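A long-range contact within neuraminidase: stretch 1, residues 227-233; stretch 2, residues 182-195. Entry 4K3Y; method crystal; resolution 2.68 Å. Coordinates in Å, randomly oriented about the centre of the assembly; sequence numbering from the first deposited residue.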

# COMPACT_ATOMS: atom_id res chain seq x y z
N SER C 227 7.00 20.56 34.00
CA SER C 227 6.28 21.41 34.94
C SER C 227 6.11 22.84 34.40
O SER C 227 5.71 23.74 35.13
CB SER C 227 6.99 21.42 36.30
OG SER C 227 8.40 21.52 36.16
N PHE C 228 6.41 23.02 33.11
CA PHE C 228 6.40 24.33 32.45
C PHE C 228 7.33 25.36 33.10
O PHE C 228 7.07 26.56 33.09
CB PHE C 228 4.99 24.90 32.31
CG PHE C 228 4.18 24.23 31.25
CD1 PHE C 228 4.78 23.42 30.29
CD2 PHE C 228 2.80 24.40 31.20
CE1 PHE C 228 4.03 22.79 29.31
CE2 PHE C 228 2.04 23.78 30.21
CZ PHE C 228 2.66 22.98 29.27
N THR C 229 8.44 24.88 33.65
CA THR C 229 9.47 25.77 34.13
C THR C 229 10.43 26.09 32.97
O THR C 229 11.17 25.22 32.47
CB THR C 229 10.22 25.16 35.32
OG1 THR C 229 9.28 24.85 36.36
CG2 THR C 229 11.27 26.13 35.83
N TYR C 230 10.39 27.34 32.53
CA TYR C 230 11.15 27.73 31.36
C TYR C 230 12.12 28.86 31.64
O TYR C 230 11.96 29.65 32.57
CB TYR C 230 10.21 28.15 30.21
CG TYR C 230 9.48 29.45 30.45
CD1 TYR C 230 8.25 29.46 31.10
CD2 TYR C 230 10.01 30.68 30.04
CE1 TYR C 230 7.56 30.64 31.33
CE2 TYR C 230 9.33 31.87 30.27
CZ TYR C 230 8.11 31.84 30.92
OH TYR C 230 7.42 33.02 31.15
N THR C 231 13.14 28.92 30.80
CA THR C 231 13.95 30.11 30.68
C THR C 231 14.25 30.34 29.20
O THR C 231 14.54 29.40 28.45
CB THR C 231 15.21 30.02 31.58
OG1 THR C 231 16.26 30.83 31.02
CG2 THR C 231 15.69 28.59 31.72
N PHE C 232 14.11 31.59 28.77
CA PHE C 232 14.51 32.00 27.43
C PHE C 232 15.98 32.41 27.48
O PHE C 232 16.40 33.12 28.40
CB PHE C 232 13.68 33.20 26.95
CG PHE C 232 12.33 32.83 26.39
CD1 PHE C 232 12.20 32.37 25.08
CD2 PHE C 232 11.17 32.99 27.15
CE1 PHE C 232 10.95 32.05 24.55
CE2 PHE C 232 9.92 32.68 26.62
CZ PHE C 232 9.81 32.20 25.32
N LYS C 233 16.78 31.98 26.50
CA LYS C 233 18.17 32.42 26.46
C LYS C 233 18.50 33.16 25.17
O LYS C 233 17.76 33.10 24.20
CB LYS C 233 19.12 31.24 26.67
CG LYS C 233 18.70 30.34 27.82
CD LYS C 233 19.89 29.62 28.42
CE LYS C 233 19.48 28.75 29.59
NZ LYS C 233 20.64 27.99 30.13
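Stretch 2 (182-195) AGWKALDTTGFNFE

Stretch 2 enters as a strand that starts before Ala182 and runs through the following residues toward Leu187. It then continues as loop. A type II beta turn spans Thr189 to Phe192, closed by a weak backbone hydrogen bond from Phe192 N to Thr189 O at 3.5 Å. Gly191 has phi/psi of 97/-8, where a CB would jam against the preceding carbonyl O. Gly183, at 100/168, is under the same restriction.

The strand of stretch 2 and strand 230-233 of stretch 1 run in roughly the same direction. Their axes cross at -31° and come no closer than 9.9 Å. This spacing is too wide for backbone pairing, so side chains fill the gap. The register advances two residues at a time: Phe228 lies nearest Lys185, Tyr230 nearest Leu187, and Phe232 nearest Thr189, with CA to CA distances of 6.8, 8.3 and 8.5 Å. These three aromatic residues of stretch 1 direct their CA-to-CB bonds toward stretch 2 and make all its contacts. Together the two stretches bury 473 Å².

One hydrogen bond joins the stretches. Asp188 N donates to Tyr230 OH at 3.1 Å, with an angle of 143° at the hydrogen. It ties the tip of the tyrosine to the backbone of stretch 2. Within stretch 2, Thr190 OG1 donates to Asp188 OD1 at 2.6 Å.

Two edge-to-face aromatic pairs centre on Phe232. The edge of Phe192 meets the face of Phe232, with centroids 5.0 Å apart and planes at 70°; Phe192 CZ is 3.7 Å from Phe232 CD1. Phe232 in turn directs its edge to the face of Phe194. Here the centroids are 5.1 Å apart and the planes stand at 85°, with Phe232 CE1 3.9 Å from Phe194 CD1. Phe232 thus offers a face to one ring and an edge to the other.

Leu187 supplies a CH-pi contact. Its CD2 lies 3.9 Å from the centroid of the Tyr230 ring and only 9° off the ring normal. Leu187 CB also packs against the edge of Phe232, 3.9 Å from Phe232 CE2.

The remaining contacts are van der Waals packing. Phe232 CZ approaches Thr189 CG2 at 3.6 Å. At the other end, Phe228 CE2 lies 3.7 Å from Trp184 CA, and Phe228 CD2 lies 3.7 Å from Lys185 CB. The CA-to-CB bond of Lys185 points toward stretch 1, but the end of its side chain leads away.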

# COMPACT_ATOMS: atom_id res chain seq x y z
N ALA C 182 -3.83 19.50 27.91
CA ALA C 182 -3.72 19.23 29.33
C ALA C 182 -3.18 20.45 30.06
O ALA C 182 -2.39 20.32 31.00
CB ALA C 182 -2.82 18.03 29.58
N GLY C 183 -3.62 21.64 29.63
CA GLY C 183 -3.18 22.90 30.21
C GLY C 183 -2.10 23.60 29.40
O GLY C 183 -1.50 23.01 28.50
N TRP C 184 -1.84 24.86 29.74
CA TRP C 184 -0.90 25.68 28.99
C TRP C 184 -0.28 26.80 29.83
O TRP C 184 -0.86 27.21 30.83
CB TRP C 184 -1.60 26.27 27.75
CG TRP C 184 -2.76 27.17 28.09
CD1 TRP C 184 -4.08 26.81 28.18
CD2 TRP C 184 -2.72 28.57 28.37
NE1 TRP C 184 -4.85 27.90 28.51
CE2 TRP C 184 -4.04 28.99 28.63
CE3 TRP C 184 -1.68 29.51 28.44
CZ2 TRP C 184 -4.35 30.32 28.94
CZ3 TRP C 184 -2.00 30.83 28.75
CH2 TRP C 184 -3.33 31.22 29.00
N LYS C 185 0.89 27.28 29.43
CA LYS C 185 1.48 28.45 30.09
C LYS C 185 1.72 29.57 29.09
O LYS C 185 2.18 29.33 27.98
CB LYS C 185 2.79 28.08 30.81
CG LYS C 185 3.42 29.23 31.63
CD LYS C 185 2.38 29.93 32.53
CE LYS C 185 3.00 31.04 33.39
NZ LYS C 185 2.00 31.68 34.31
N ALA C 186 1.40 30.80 29.49
CA ALA C 186 1.80 31.96 28.70
C ALA C 186 3.31 32.21 28.86
O ALA C 186 3.84 32.19 29.98
CB ALA C 186 1.00 33.20 29.08
N LEU C 187 4.00 32.43 27.76
CA LEU C 187 5.43 32.67 27.82
C LEU C 187 5.72 34.16 27.80
O LEU C 187 5.05 34.93 27.10
CB LEU C 187 6.13 31.98 26.65
CG LEU C 187 5.94 30.47 26.53
CD1 LEU C 187 6.21 30.04 25.12
CD2 LEU C 187 6.87 29.72 27.47
N ASP C 188 6.72 34.57 28.58
CA ASP C 188 7.07 35.97 28.64
C ASP C 188 8.03 36.33 27.50
O ASP C 188 9.24 36.12 27.60
CB ASP C 188 7.70 36.29 30.00
CG ASP C 188 7.75 37.77 30.28
OD1 ASP C 188 7.00 38.52 29.62
OD2 ASP C 188 8.52 38.18 31.17
N THR C 189 7.47 36.87 26.42
CA THR C 189 8.27 37.30 25.28
C THR C 189 8.24 38.82 25.11
O THR C 189 8.11 39.33 23.99
CB THR C 189 7.82 36.63 23.97
OG1 THR C 189 6.40 36.80 23.80
CG2 THR C 189 8.15 35.13 24.01
N THR C 190 8.36 39.54 26.23
CA THR C 190 8.41 41.00 26.19
C THR C 190 9.74 41.45 25.62
O THR C 190 10.80 41.12 26.17
CB THR C 190 8.23 41.63 27.59
OG1 THR C 190 8.18 40.60 28.58
CG2 THR C 190 6.94 42.45 27.65
N GLY C 191 9.68 42.18 24.51
CA GLY C 191 10.88 42.74 23.91
C GLY C 191 11.47 41.93 22.77
O GLY C 191 12.41 42.40 22.12
N PHE C 192 10.95 40.73 22.53
CA PHE C 192 11.36 39.94 21.35
C PHE C 192 10.22 39.17 20.70
O PHE C 192 9.09 39.14 21.21
CB PHE C 192 12.51 38.98 21.68
CG PHE C 192 12.15 37.91 22.68
CD1 PHE C 192 12.11 38.20 24.03
CD2 PHE C 192 11.87 36.62 22.26
CE1 PHE C 192 11.79 37.21 24.95
CE2 PHE C 192 11.55 35.63 23.18
CZ PHE C 192 11.51 35.93 24.53
N ASN C 193 10.54 38.54 19.57
CA ASN C 193 9.59 37.72 18.81
C ASN C 193 10.10 36.27 18.72
O ASN C 193 11.31 36.04 18.60
CB ASN C 193 9.37 38.34 17.43
CG ASN C 193 8.54 37.47 16.51
OD1 ASN C 193 7.44 37.02 16.89
ND2 ASN C 193 9.05 37.21 15.31
N PHE C 194 9.19 35.29 18.78
CA PHE C 194 9.57 33.88 18.88
C PHE C 194 8.75 32.95 17.97
O PHE C 194 7.91 32.18 18.46
CB PHE C 194 9.45 33.42 20.34
CG PHE C 194 10.21 32.17 20.66
CD1 PHE C 194 11.60 32.18 20.68
CD2 PHE C 194 9.54 30.97 20.94
CE1 PHE C 194 12.33 31.01 20.98
CE2 PHE C 194 10.26 29.81 21.24
CZ PHE C 194 11.66 29.84 21.26
N GLU C 195 8.98 33.02 16.66
CA GLU C 195 8.19 32.23 15.70
C GLU C 195 8.84 30.92 15.30
O GLU C 195 10.07 30.80 15.34
CB GLU C 195 7.89 33.05 14.44
CG GLU C 195 7.16 34.37 14.69
CD GLU C 195 5.67 34.21 14.91
OE1 GLU C 195 5.07 33.22 14.43
OE2 GLU C 195 5.09 35.10 15.57